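Local coordinates for protein LipS lipolytic enzyme (Unidentified, PDB 4FBL) that probably hydrolyses ester bonds in lipids, as a thermostable lipolytic enzyme of the alpha/beta-hydrolase fold, at residues 52-57 / 77-82; 150-155 / 224-229; 220-225 / 248-253. All coordinates share one frame; numbering follows the deposited sequence.

Overall arrangement
All three contacts lie in one mixed sheet that runs 45-47, 80-83, 52-57, 121-127, 147-151, 221-226, 249-254. Contact 1 pairs the second and third strands. Contacts 2 and 3 flank strand 221-226: contact 2 joins its end to strand 147-151, and contact 3 joins it to strand 249-254, one edge of the sheet. Contacts 2 and 3 share I224 and Q225 and have centres about 10 Å apart; contact 1 lies about 21 Å from contact 2, centre to centre. D229 of contact 2 is probably the acid of a Ser-His-Asp triad with S128 and H259, and its side chain is about 6 Å from the spermidine bound in the pocket.

Contact 1: residues 52-57 / 77-82; sequences IGVLVS and AGYTVA
Y79 lays its ring alongside I52, the two side chains pointing the same way, with CD1 of Y79 3.8 Å from CG2 of I52. CG of Y79 stands anti to its own carbonyl carbon (chi1 -63°), which sets the ring beside I52, at the start of strand 52-57. The carbonyl oxygen of I52 lies at the edge of this ring, in its plane, and accepts N-H of T80 at 3.2 Å from O to N, a rather bent bond. CB of Y79 also rests 4.2 Å from CG2 of V54. On this face helix 267-279 closes over the group: L275 and I278 touch Y79, and I278 touches V54. An alanine in place of Y79 would probably strip I52 CG2 of the ring beside it and open a gap beneath L275 and I278.

V54 is gripped through its backbone from both ends: its N donates to O of T80 (2.8 Å), and its O accepts from N of A82 (3.0 Å). A82 answers by taking N-H of V56 on its own O at 2.7 Å, and the bonding is straighter here, with N-H...O angles of 165° and 167° at the two A82 bonds. The methyls V56 CG2 and V81 CG1 meet on the V54 face. L55, A82 and T80 face the other way, where helix 101-118 receives L55 and T80; the T80 hydroxyl is bonded to G49 N and S50 O. G53, with no side chain, brings its CA to 3.1 Å from O of T80.

G78 ends helix 68-76 in a Schellman motif, and the chain then enters strand 80-83 parallel to strand 52-57: a beta-alpha-beta crossover, the repeating element of the alpha/beta-hydrolase sheet.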
ATOM      1  N   ILE C  52     -30.034  -9.051 -13.044  1.00 21.81           N
ATOM      2  CA  ILE C  52     -28.691  -9.484 -12.542  1.00 22.99           C
ATOM      3  C   ILE C  52     -27.604  -8.673 -13.282  1.00 21.64           C
ATOM      4  O   ILE C  52     -27.636  -8.617 -14.499  1.00 22.82           O
ATOM      5  CB  ILE C  52     -28.508 -10.954 -12.752  1.00 21.48           C
ATOM      6  CG1 ILE C  52     -29.555 -11.735 -11.877  1.00 22.31           C
ATOM      7  CG2 ILE C  52     -27.036 -11.416 -12.259  1.00 22.35           C
ATOM      8  CD1 ILE C  52     -29.650 -13.225 -12.343  1.00 21.09           C
ATOM      9  N   GLY C  53     -26.691  -8.038 -12.547  1.00 20.40           N
ATOM     10  CA  GLY C  53     -25.694  -7.160 -13.231  1.00 20.60           C
ATOM     11  C   GLY C  53     -24.221  -7.518 -12.934  1.00 20.26           C
ATOM     12  O   GLY C  53     -23.936  -8.141 -11.912  1.00 20.08           O
ATOM     13  N   VAL C  54     -23.320  -7.153 -13.834  1.00 20.37           N
ATOM     14  CA  VAL C  54     -21.882  -7.503 -13.705  1.00 20.15           C
ATOM     15  C   VAL C  54     -21.086  -6.210 -13.866  1.00 19.82           C
ATOM     16  O   VAL C  54     -21.253  -5.511 -14.903  1.00 20.12           O
ATOM     17  CB  VAL C  54     -21.374  -8.512 -14.790  1.00 19.79           C
ATOM     18  CG1 VAL C  54     -19.945  -9.050 -14.455  1.00 16.20           C
ATOM     19  CG2 VAL C  54     -22.366  -9.697 -14.953  1.00 20.93           C
ATOM     20  N   LEU C  55     -20.178  -5.953 -12.906  1.00 17.95           N
ATOM     21  CA  LEU C  55     -19.290  -4.808 -12.965  1.00 15.67           C
ATOM     22  C   LEU C  55     -17.983  -5.391 -13.470  1.00 16.68           C
ATOM     23  O   LEU C  55     -17.510  -6.379 -12.910  1.00 14.51           O
ATOM     24  CB  LEU C  55     -19.137  -4.255 -11.529  1.00 16.57           C
ATOM     25  CG  LEU C  55     -18.728  -2.764 -11.444  1.00 17.01           C
ATOM     26  CD1 LEU C  55     -18.807  -2.301  -9.969  1.00 13.67           C
ATOM     27  CD2 LEU C  55     -17.293  -2.516 -11.924  1.00 14.28           C
ATOM     28  N   VAL C  56     -17.427  -4.817 -14.553  1.00 16.30           N
ATOM     29  CA  VAL C  56     -16.218  -5.325 -15.178  1.00 14.72           C
ATOM     30  C   VAL C  56     -15.122  -4.299 -15.158  1.00 16.67           C
ATOM     31  O   VAL C  56     -15.289  -3.245 -15.757  1.00 16.17           O
ATOM     32  CB  VAL C  56     -16.465  -5.743 -16.670  1.00 15.15           C
ATOM     33  CG1 VAL C  56     -15.206  -6.435 -17.204  1.00 13.62           C
ATOM     34  CG2 VAL C  56     -17.713  -6.665 -16.756  1.00 14.67           C
ATOM     35  N   SER C  57     -13.987  -4.594 -14.494  1.00 16.68           N
ATOM     36  CA  SER C  57     -12.989  -3.531 -14.309  1.00 15.90           C
ATOM     37  C   SER C  57     -11.671  -3.830 -15.044  1.00 15.68           C
ATOM     38  O   SER C  57     -11.077  -4.888 -14.816  1.00 17.77           O
ATOM     39  CB  SER C  57     -12.646  -3.395 -12.795  1.00 15.63           C
ATOM     40  OG  SER C  57     -11.679  -2.337 -12.702  1.00 19.41           O
ATOM     41  N   ALA C  77     -25.502 -12.412 -23.087  1.00 33.07           N
ATOM     42  CA  ALA C  77     -26.238 -13.384 -22.321  1.00 30.68           C
ATOM     43  C   ALA C  77     -27.417 -12.711 -21.626  1.00 29.69           C
ATOM     44  O   ALA C  77     -28.256 -13.375 -21.033  1.00 29.97           O
ATOM     45  CB  ALA C  77     -25.345 -14.125 -21.393  1.00 31.40           C
ATOM     46  N   GLY C  78     -27.544 -11.388 -21.713  1.00 27.44           N
ATOM     47  CA  GLY C  78     -28.758 -10.771 -21.158  1.00 24.64           C
ATOM     48  C   GLY C  78     -28.572 -10.011 -19.874  1.00 23.70           C
ATOM     49  O   GLY C  78     -29.462  -9.314 -19.430  1.00 24.51           O
ATOM     50  N   TYR C  79     -27.374 -10.110 -19.263  1.00 23.07           N
ATOM     51  CA  TYR C  79     -27.076  -9.394 -17.994  1.00 21.22           C
ATOM     52  C   TYR C  79     -26.964  -7.875 -18.205  1.00 19.94           C
ATOM     53  O   TYR C  79     -26.564  -7.501 -19.250  1.00 21.64           O
ATOM     54  CB  TYR C  79     -25.735  -9.942 -17.375  1.00 19.53           C
ATOM     55  CG  TYR C  79     -25.893 -11.428 -17.006  1.00 19.68           C
ATOM     56  CD1 TYR C  79     -26.773 -11.811 -15.991  1.00 22.02           C
ATOM     57  CD2 TYR C  79     -25.253 -12.425 -17.744  1.00 20.45           C
ATOM     58  CE1 TYR C  79     -27.025 -13.166 -15.699  1.00 21.95           C
ATOM     59  CE2 TYR C  79     -25.466 -13.813 -17.412  1.00 23.35           C
ATOM     60  CZ  TYR C  79     -26.351 -14.147 -16.422  1.00 24.53           C
ATOM     61  OH  TYR C  79     -26.502 -15.482 -16.082  1.00 23.61           O
ATOM     62  N   THR C  80     -27.309  -7.059 -17.231  1.00 19.76           N
ATOM     63  CA  THR C  80     -26.876  -5.636 -17.178  1.00 22.56           C
ATOM     64  C   THR C  80     -25.331  -5.621 -16.907  1.00 23.20           C
ATOM     65  O   THR C  80     -24.848  -6.491 -16.140  1.00 23.66           O
ATOM     66  CB  THR C  80     -27.667  -4.895 -16.092  1.00 24.57           C
ATOM     67  OG1 THR C  80     -29.077  -4.918 -16.440  1.00 26.42           O
ATOM     68  CG2 THR C  80     -27.250  -3.426 -15.920  1.00 21.23           C
ATOM     69  N   VAL C  81     -24.597  -4.748 -17.624  1.00 21.59           N
ATOM     70  CA  VAL C  81     -23.119  -4.731 -17.681  1.00 21.16           C
ATOM     71  C   VAL C  81     -22.624  -3.297 -17.512  1.00 20.95           C
ATOM     72  O   VAL C  81     -23.111  -2.386 -18.224  1.00 21.17           O
ATOM     73  CB  VAL C  81     -22.503  -5.344 -18.972  1.00 21.73           C
ATOM     74  CG1 VAL C  81     -20.959  -5.371 -18.867  1.00 16.60           C
ATOM     75  CG2 VAL C  81     -22.948  -6.832 -19.194  1.00 20.19           C
ATOM     76  N   ALA C  82     -21.720  -3.069 -16.550  1.00 19.39           N
ATOM     77  CA  ALA C  82     -20.959  -1.776 -16.461  1.00 18.57           C
ATOM     78  C   ALA C  82     -19.478  -2.123 -16.562  1.00 18.81           C
ATOM     79  O   ALA C  82     -18.942  -2.820 -15.657  1.00 16.85           O
ATOM     80  CB  ALA C  82     -21.234  -1.035 -15.125  1.00 20.12           C
TER

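Contact 2: residues 150-155 / 224-229; sequences PINAAL and IQSRED
P150 and I224 begin the pairing: O of P150 accepts N-H of I224 at 2.9 Å and, weakly, a bond from a water. I151 lies beside I224, its CG1 4.1 Å from CB of I224. N152 returns a bond, its N to O of I224 at 2.8 Å, but its left-handed backbone angles take the chain out of the strand. CG of N152 sits beside its backbone N (chi1 -76°), turning the amide toward S226. OD1 of N152 takes N-H of S226 on a lone pair in the amide plane at 2.8 Å, while ND2 of N152 donates to OG of S226 at 3.2 Å. These two bonds fix the amide's flip; ND2 is also bonded to O of H259, OG of S226 to O of Y258. The D229 carboxylate reaches toward this amide, OD2 over its face 3.4 Å from CG of N152, the two planes 72° apart. A153 N donates to the water (3.0 Å), which also takes a weak bond from NE2 of Q225, joining the two segments. The same OD2 of D229 is bonded to ND1 of H259, consistent with the acid-histidine half of the Ser-His-Asp catalytic triad of alpha/beta hydrolases.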
ATOM      1  N   PRO C 150     -12.020 -12.404  -9.669  1.00 17.25           N
ATOM      2  CA  PRO C 150     -10.764 -11.703  -9.966  1.00 17.59           C
ATOM      3  C   PRO C 150      -9.840 -12.520 -10.928  1.00 17.28           C
ATOM      4  O   PRO C 150      -9.634 -13.732 -10.798  1.00 17.66           O
ATOM      5  CB  PRO C 150     -10.163 -11.498  -8.580  1.00 16.71           C
ATOM      6  CG  PRO C 150     -10.663 -12.734  -7.750  1.00 16.25           C
ATOM      7  CD  PRO C 150     -12.023 -13.068  -8.354  1.00 17.57           C
ATOM      8  N   ILE C 151      -9.290 -11.825 -11.902  1.00 17.82           N
ATOM      9  CA  ILE C 151      -8.447 -12.429 -12.908  1.00 16.83           C
ATOM     10  C   ILE C 151      -7.036 -11.833 -12.798  1.00 18.15           C
ATOM     11  O   ILE C 151      -6.855 -10.628 -13.006  1.00 17.04           O
ATOM     12  CB  ILE C 151      -9.007 -12.075 -14.301  1.00 15.57           C
ATOM     13  CG1 ILE C 151     -10.477 -12.577 -14.451  1.00 17.29           C
ATOM     14  CG2 ILE C 151      -8.181 -12.782 -15.376  1.00 17.97           C
ATOM     15  CD1 ILE C 151     -11.190 -12.086 -15.770  1.00 17.64           C
ATOM     16  N   ASN C 152      -6.053 -12.690 -12.528  1.00 18.37           N
ATOM     17  CA  ASN C 152      -4.659 -12.225 -12.358  1.00 18.99           C
ATOM     18  C   ASN C 152      -4.502 -10.971 -11.463  1.00 17.54           C
ATOM     19  O   ASN C 152      -3.819 -10.007 -11.818  1.00 17.34           O
ATOM     20  CB  ASN C 152      -4.067 -11.963 -13.754  1.00 20.24           C
ATOM     21  CG  ASN C 152      -3.719 -13.224 -14.461  1.00 19.61           C
ATOM     22  OD1 ASN C 152      -3.460 -14.249 -13.822  1.00 21.74           O
ATOM     23  ND2 ASN C 152      -3.747 -13.192 -15.810  1.00 16.78           N
ATOM     24  N   ALA C 153      -5.186 -10.990 -10.316  1.00 17.17           N
ATOM     25  CA  ALA C 153      -5.389  -9.810  -9.500  1.00 18.07           C
ATOM     26  C   ALA C 153      -4.050  -9.334  -8.902  1.00 18.12           C
ATOM     27  O   ALA C 153      -3.307 -10.158  -8.413  1.00 17.64           O
ATOM     28  CB  ALA C 153      -6.378 -10.122  -8.361  1.00 14.84           C
ATOM     29  N   ALA C 154      -3.791  -8.026  -8.979  1.00 17.41           N
ATOM     30  CA  ALA C 154      -2.484  -7.438  -8.637  1.00 18.07           C
ATOM     31  C   ALA C 154      -2.465  -6.959  -7.143  1.00 17.07           C
ATOM     32  O   ALA C 154      -2.477  -5.753  -6.829  1.00 18.01           O
ATOM     33  CB  ALA C 154      -2.196  -6.273  -9.583  1.00 16.65           C
ATOM     34  N   LEU C 155      -2.541  -7.905  -6.244  1.00 18.34           N
ATOM     35  CA  LEU C 155      -2.468  -7.564  -4.753  1.00 20.29           C
ATOM     36  C   LEU C 155      -1.005  -7.288  -4.317  1.00 21.75           C
ATOM     37  O   LEU C 155      -0.748  -6.314  -3.572  1.00 21.27           O
ATOM     38  CB  LEU C 155      -3.072  -8.656  -3.938  1.00 18.81           C
ATOM     39  CG  LEU C 155      -4.586  -8.539  -3.634  1.00 21.74           C
ATOM     40  CD1 LEU C 155      -5.468  -8.600  -4.847  1.00 19.31           C
ATOM     41  CD2 LEU C 155      -4.940  -9.749  -2.804  1.00 19.36           C
ATOM     42  N   ILE C 224      -9.224 -16.569 -10.952  1.00 22.05           N
ATOM     43  CA  ILE C 224      -8.676 -17.007 -12.234  1.00 21.99           C
ATOM     44  C   ILE C 224      -7.262 -16.496 -12.334  1.00 22.66           C
ATOM     45  O   ILE C 224      -7.064 -15.310 -12.251  1.00 22.90           O
ATOM     46  CB  ILE C 224      -9.540 -16.430 -13.413  1.00 21.94           C
ATOM     47  CG1 ILE C 224     -10.971 -16.955 -13.220  1.00 21.82           C
ATOM     48  CG2 ILE C 224      -8.918 -16.811 -14.806  1.00 17.88           C
ATOM     49  CD1 ILE C 224     -11.987 -16.515 -14.311  1.00 23.51           C
ATOM     50  N   GLN C 225      -6.306 -17.393 -12.504  1.00 22.70           N
ATOM     51  CA  GLN C 225      -4.893 -17.002 -12.488  1.00 25.14           C
ATOM     52  C   GLN C 225      -4.118 -17.731 -13.605  1.00 24.95           C
ATOM     53  O   GLN C 225      -4.233 -18.931 -13.722  1.00 25.99           O
ATOM     54  CB  GLN C 225      -4.232 -17.331 -11.118  1.00 24.03           C
ATOM     55  CG  GLN C 225      -3.080 -16.370 -10.671  1.00 24.98           C
ATOM     56  CD  GLN C 225      -3.531 -14.957 -10.120  1.00 28.94           C
ATOM     57  OE1 GLN C 225      -2.785 -13.999 -10.278  1.00 29.32           O
ATOM     58  NE2 GLN C 225      -4.773 -14.820  -9.578  1.00 24.66           N
ATOM     59  N   SER C 226      -3.308 -16.992 -14.360  1.00 25.19           N
ATOM     60  CA  SER C 226      -2.429 -17.552 -15.309  1.00 26.59           C
ATOM     61  C   SER C 226      -1.242 -18.231 -14.600  1.00 28.76           C
ATOM     62  O   SER C 226      -0.594 -17.679 -13.641  1.00 25.99           O
ATOM     63  CB  SER C 226      -1.891 -16.486 -16.233  1.00 26.84           C
ATOM     64  OG  SER C 226      -2.839 -15.937 -17.137  1.00 23.72           O
ATOM     65  N   ARG C 227      -0.964 -19.438 -15.081  1.00 29.36           N
ATOM     66  CA  ARG C 227       0.041 -20.282 -14.475  1.00 31.74           C
ATOM     67  C   ARG C 227       1.386 -19.635 -14.743  1.00 31.33           C
ATOM     68  O   ARG C 227       2.262 -19.694 -13.946  1.00 32.82           O
ATOM     69  CB  ARG C 227      -0.080 -21.732 -15.014  1.00 31.84           C
ATOM     70  CG  ARG C 227       0.924 -22.624 -14.547  1.00 32.88           C
ATOM     71  CD  ARG C 227       0.473 -23.309 -13.273  1.00 37.12           C
ATOM     72  NE  ARG C 227      -0.609 -24.274 -13.501  1.00 32.45           N
ATOM     73  CZ  ARG C 227      -1.154 -25.001 -12.526  1.00 30.99           C
ATOM     74  NH1 ARG C 227      -0.704 -24.936 -11.278  1.00 29.66           N
ATOM     75  NH2 ARG C 227      -2.147 -25.820 -12.794  1.00 34.53           N
ATOM     76  N   GLU C 228       1.495 -18.928 -15.827  1.00 30.46           N
ATOM     77  CA  GLU C 228       2.710 -18.238 -16.105  1.00 32.32           C
ATOM     78  C   GLU C 228       2.334 -16.808 -16.476  1.00 30.72           C
ATOM     79  O   GLU C 228       1.474 -16.601 -17.344  1.00 29.44           O
ATOM     80  CB  GLU C 228       3.439 -18.955 -17.252  1.00 33.02           C
ATOM     81  CG  GLU C 228       4.517 -18.129 -17.855  1.00 40.67           C
ATOM     82  CD  GLU C 228       5.513 -18.985 -18.702  1.00 48.08           C
ATOM     83  OE1 GLU C 228       6.569 -18.378 -19.036  1.00 51.26           O
ATOM     84  OE2 GLU C 228       5.223 -20.198 -18.986  1.00 43.57           O
ATOM     85  N   ASP C 229       2.940 -15.829 -15.783  1.00 29.16           N
ATOM     86  CA  ASP C 229       2.537 -14.418 -15.894  1.00 29.59           C
ATOM     87  C   ASP C 229       3.789 -13.599 -15.627  1.00 29.88           C
ATOM     88  O   ASP C 229       4.393 -13.763 -14.556  1.00 30.87           O
ATOM     89  CB  ASP C 229       1.440 -14.089 -14.804  1.00 25.97           C
ATOM     90  CG  ASP C 229       0.872 -12.725 -14.935  1.00 26.25           C
ATOM     91  OD1 ASP C 229       1.599 -11.795 -15.380  1.00 21.96           O
ATOM     92  OD2 ASP C 229      -0.355 -12.525 -14.653  1.00 22.16           O
TER
HETATM   93  O   HOH W   1      -6.918 -13.311  -9.501  1.00 21.95           O

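Contact 3: residues 220-225 / 248-253; sequences PALIIQ and EKELLW
I223 and L251 meet in the well-packed half of this parallel pair, CG2 of I223 3.8 Å from CD1 of L251. CG of L251 is anti to its backbone N (chi1 180°), and its CD1 comes back over the neighbouring strand to 3.5 Å from O of I223. Helix 235-243 covers this face, I240 touching I223, and Y241 and E238 touching L251. On the other face L222 CD1 lies 4.1 Å from CB of L252, with F277 and R273 of helix 267-279 beside them.

Near the C-terminal ends of the strands W253 crosses Q225, the ring 77° from the amide plane. CZ3 of W253 sits 3.7 Å from CB of Q225, and CG of L251 lies over one face of the indole, offset toward its rim; R227 adds a cation-pi contact.

The solvent side is looser and more polar. E250 runs extended alongside L222, resting the carboxylate OE1 3.8 Å from CD1 of L222, an aliphatic neighbour rather than a polar mate. The side chain of E248 touches P220 only through CB, 4.2 Å from CB of P220. K249 leads its chain away from the pair, its NZ bonded to O of Y241.

Five backbone bonds tie the strands, the middle one from I223 N to O of E250 at 2.9 Å with an N-H...O angle of 170°. No side-chain hydrogen bond or salt bridge joins the two segments: cohesion rests on the backbone bonds and on apolar side-chain contact, leaving the charged groups at the exposed margin, E250 on the edge strand and E248 just before it.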
ATOM      1  N   PRO C 220     -19.194 -16.025  -2.762  1.00 21.78           N
ATOM      2  CA  PRO C 220     -18.568 -16.986  -3.693  1.00 22.19           C
ATOM      3  C   PRO C 220     -17.481 -16.376  -4.614  1.00 20.96           C
ATOM      4  O   PRO C 220     -17.604 -15.247  -5.052  1.00 20.45           O
ATOM      5  CB  PRO C 220     -19.757 -17.540  -4.494  1.00 22.12           C
ATOM      6  CG  PRO C 220     -20.891 -17.427  -3.585  1.00 21.95           C
ATOM      7  CD  PRO C 220     -20.657 -16.137  -2.766  1.00 22.92           C
ATOM      8  N   ALA C 221     -16.389 -17.096  -4.866  1.00 21.10           N
ATOM      9  CA  ALA C 221     -15.272 -16.526  -5.622  1.00 21.72           C
ATOM     10  C   ALA C 221     -14.767 -17.567  -6.632  1.00 22.44           C
ATOM     11  O   ALA C 221     -14.606 -18.721  -6.243  1.00 23.99           O
ATOM     12  CB  ALA C 221     -14.139 -16.043  -4.709  1.00 19.16           C
ATOM     13  N   LEU C 222     -14.572 -17.118  -7.898  1.00 21.04           N
ATOM     14  CA  LEU C 222     -13.850 -17.821  -8.915  1.00 20.52           C
ATOM     15  C   LEU C 222     -12.576 -17.028  -9.176  1.00 19.72           C
ATOM     16  O   LEU C 222     -12.598 -15.954  -9.813  1.00 19.18           O
ATOM     17  CB  LEU C 222     -14.704 -17.970 -10.195  1.00 20.68           C
ATOM     18  CG  LEU C 222     -14.072 -18.647 -11.414  1.00 21.49           C
ATOM     19  CD1 LEU C 222     -13.508 -20.092 -11.129  1.00 22.04           C
ATOM     20  CD2 LEU C 222     -15.037 -18.657 -12.618  1.00 15.51           C
ATOM     21  N   ILE C 223     -11.459 -17.559  -8.671  1.00 20.21           N
ATOM     22  CA  ILE C 223     -10.177 -16.841  -8.757  1.00 20.08           C
ATOM     23  C   ILE C 223      -9.467 -17.422  -9.964  1.00 21.10           C
ATOM     24  O   ILE C 223      -9.145 -18.611  -9.987  1.00 21.57           O
ATOM     25  CB  ILE C 223      -9.341 -17.059  -7.464  1.00 21.55           C
ATOM     26  CG1 ILE C 223     -10.160 -16.649  -6.239  1.00 22.29           C
ATOM     27  CG2 ILE C 223      -7.999 -16.247  -7.515  1.00 16.99           C
ATOM     28  CD1 ILE C 223     -10.067 -17.631  -5.050  1.00 22.76           C
ATOM     29  N   ILE C 224      -9.224 -16.569 -10.952  1.00 22.05           N
ATOM     30  CA  ILE C 224      -8.676 -17.007 -12.234  1.00 21.99           C
ATOM     31  C   ILE C 224      -7.262 -16.496 -12.334  1.00 22.66           C
ATOM     32  O   ILE C 224      -7.064 -15.310 -12.251  1.00 22.90           O
ATOM     33  CB  ILE C 224      -9.540 -16.430 -13.413  1.00 21.94           C
ATOM     34  CG1 ILE C 224     -10.971 -16.955 -13.220  1.00 21.82           C
ATOM     35  CG2 ILE C 224      -8.918 -16.811 -14.806  1.00 17.88           C
ATOM     36  CD1 ILE C 224     -11.987 -16.515 -14.311  1.00 23.51           C
ATOM     37  N   GLN C 225      -6.306 -17.393 -12.504  1.00 22.70           N
ATOM     38  CA  GLN C 225      -4.893 -17.002 -12.488  1.00 25.14           C
ATOM     39  C   GLN C 225      -4.118 -17.731 -13.605  1.00 24.95           C
ATOM     40  O   GLN C 225      -4.233 -18.931 -13.722  1.00 25.99           O
ATOM     41  CB  GLN C 225      -4.232 -17.331 -11.118  1.00 24.03           C
ATOM     42  CG  GLN C 225      -3.080 -16.370 -10.671  1.00 24.98           C
ATOM     43  CD  GLN C 225      -3.531 -14.957 -10.120  1.00 28.94           C
ATOM     44  OE1 GLN C 225      -2.785 -13.999 -10.278  1.00 29.32           O
ATOM     45  NE2 GLN C 225      -4.773 -14.820  -9.578  1.00 24.66           N
ATOM     46  N   GLU C 248     -17.331 -20.725  -0.369  1.00 30.27           N
ATOM     47  CA  GLU C 248     -17.397 -21.257  -1.729  1.00 30.98           C
ATOM     48  C   GLU C 248     -16.327 -20.604  -2.618  1.00 29.36           C
ATOM     49  O   GLU C 248     -16.383 -19.382  -2.879  1.00 28.60           O
ATOM     50  CB  GLU C 248     -18.761 -20.962  -2.346  1.00 33.14           C
ATOM     51  CG  GLU C 248     -19.907 -21.734  -1.766  1.00 39.53           C
ATOM     52  CD  GLU C 248     -20.858 -22.067  -2.875  1.00 52.12           C
ATOM     53  OE1 GLU C 248     -20.387 -22.741  -3.844  1.00 55.42           O
ATOM     54  OE2 GLU C 248     -22.046 -21.622  -2.806  1.00 55.04           O
ATOM     55  N   LYS C 249     -15.340 -21.366  -3.059  1.00 28.09           N
ATOM     56  CA  LYS C 249     -14.224 -20.718  -3.745  1.00 27.26           C
ATOM     57  C   LYS C 249     -13.583 -21.716  -4.618  1.00 27.45           C
ATOM     58  O   LYS C 249     -13.563 -22.865  -4.267  1.00 28.10           O
ATOM     59  CB  LYS C 249     -13.202 -20.154  -2.765  1.00 26.55           C
ATOM     60  CG  LYS C 249     -12.744 -21.189  -1.643  1.00 26.23           C
ATOM     61  CD  LYS C 249     -11.716 -20.562  -0.745  1.00 25.99           C
ATOM     62  CE  LYS C 249     -11.073 -21.600   0.283  1.00 26.94           C
ATOM     63  NZ  LYS C 249     -10.376 -20.913   1.451  1.00 28.91           N
ATOM     64  N   GLU C 250     -13.043 -21.274  -5.751  1.00 27.25           N
ATOM     65  CA  GLU C 250     -12.354 -22.159  -6.691  1.00 26.32           C
ATOM     66  C   GLU C 250     -11.163 -21.413  -7.242  1.00 25.75           C
ATOM     67  O   GLU C 250     -11.266 -20.238  -7.550  1.00 26.49           O
ATOM     68  CB  GLU C 250     -13.310 -22.528  -7.844  1.00 26.40           C
ATOM     69  CG  GLU C 250     -12.672 -23.549  -8.804  1.00 30.04           C
ATOM     70  CD  GLU C 250     -13.463 -23.789 -10.105  1.00 34.53           C
ATOM     71  OE1 GLU C 250     -14.713 -23.552 -10.190  1.00 33.02           O
ATOM     72  OE2 GLU C 250     -12.786 -24.230 -11.054  1.00 33.71           O
ATOM     73  N   LEU C 251     -10.025 -22.068  -7.362  1.00 26.23           N
ATOM     74  CA  LEU C 251      -8.892 -21.499  -8.039  1.00 25.54           C
ATOM     75  C   LEU C 251      -8.769 -22.185  -9.433  1.00 26.45           C
ATOM     76  O   LEU C 251      -8.474 -23.391  -9.514  1.00 27.81           O
ATOM     77  CB  LEU C 251      -7.606 -21.633  -7.160  1.00 25.26           C
ATOM     78  CG  LEU C 251      -6.274 -21.095  -7.696  1.00 26.63           C
ATOM     79  CD1 LEU C 251      -6.334 -19.622  -8.121  1.00 25.00           C
ATOM     80  CD2 LEU C 251      -5.043 -21.316  -6.659  1.00 27.98           C
ATOM     81  N   LEU C 252      -9.004 -21.413 -10.496  1.00 24.06           N
ATOM     82  CA  LEU C 252      -8.827 -21.866 -11.890  1.00 23.89           C
ATOM     83  C   LEU C 252      -7.535 -21.382 -12.544  1.00 22.59           C
ATOM     84  O   LEU C 252      -7.355 -20.152 -12.827  1.00 23.36           O
ATOM     85  CB  LEU C 252     -10.021 -21.467 -12.751  1.00 22.00           C
ATOM     86  CG  LEU C 252      -9.919 -21.796 -14.234  1.00 20.72           C
ATOM     87  CD1 LEU C 252     -10.049 -23.321 -14.441  1.00 21.08           C
ATOM     88  CD2 LEU C 252     -11.151 -20.995 -14.821  1.00 22.73           C
ATOM     89  N   TRP C 253      -6.625 -22.345 -12.783  1.00 22.88           N
ATOM     90  CA  TRP C 253      -5.324 -22.018 -13.343  1.00 22.95           C
ATOM     91  C   TRP C 253      -5.382 -21.985 -14.844  1.00 24.01           C
ATOM     92  O   TRP C 253      -5.888 -22.926 -15.442  1.00 25.95           O
ATOM     93  CB  TRP C 253      -4.301 -23.071 -12.907  1.00 24.29           C
ATOM     94  CG  TRP C 253      -3.831 -22.884 -11.464  1.00 26.45           C
ATOM     95  CD1 TRP C 253      -4.077 -23.727 -10.372  1.00 25.07           C
ATOM     96  CD2 TRP C 253      -2.968 -21.846 -10.987  1.00 26.39           C
ATOM     97  NE1 TRP C 253      -3.425 -23.235  -9.259  1.00 25.10           N
ATOM     98  CE2 TRP C 253      -2.743 -22.085  -9.605  1.00 28.31           C
ATOM     99  CE3 TRP C 253      -2.360 -20.725 -11.598  1.00 30.50           C
ATOM    100  CZ2 TRP C 253      -1.947 -21.210  -8.795  1.00 26.09           C
ATOM    101  CZ3 TRP C 253      -1.597 -19.854 -10.800  1.00 28.78           C
ATOM    102  CH2 TRP C 253      -1.417 -20.107  -9.393  1.00 28.83           C
TER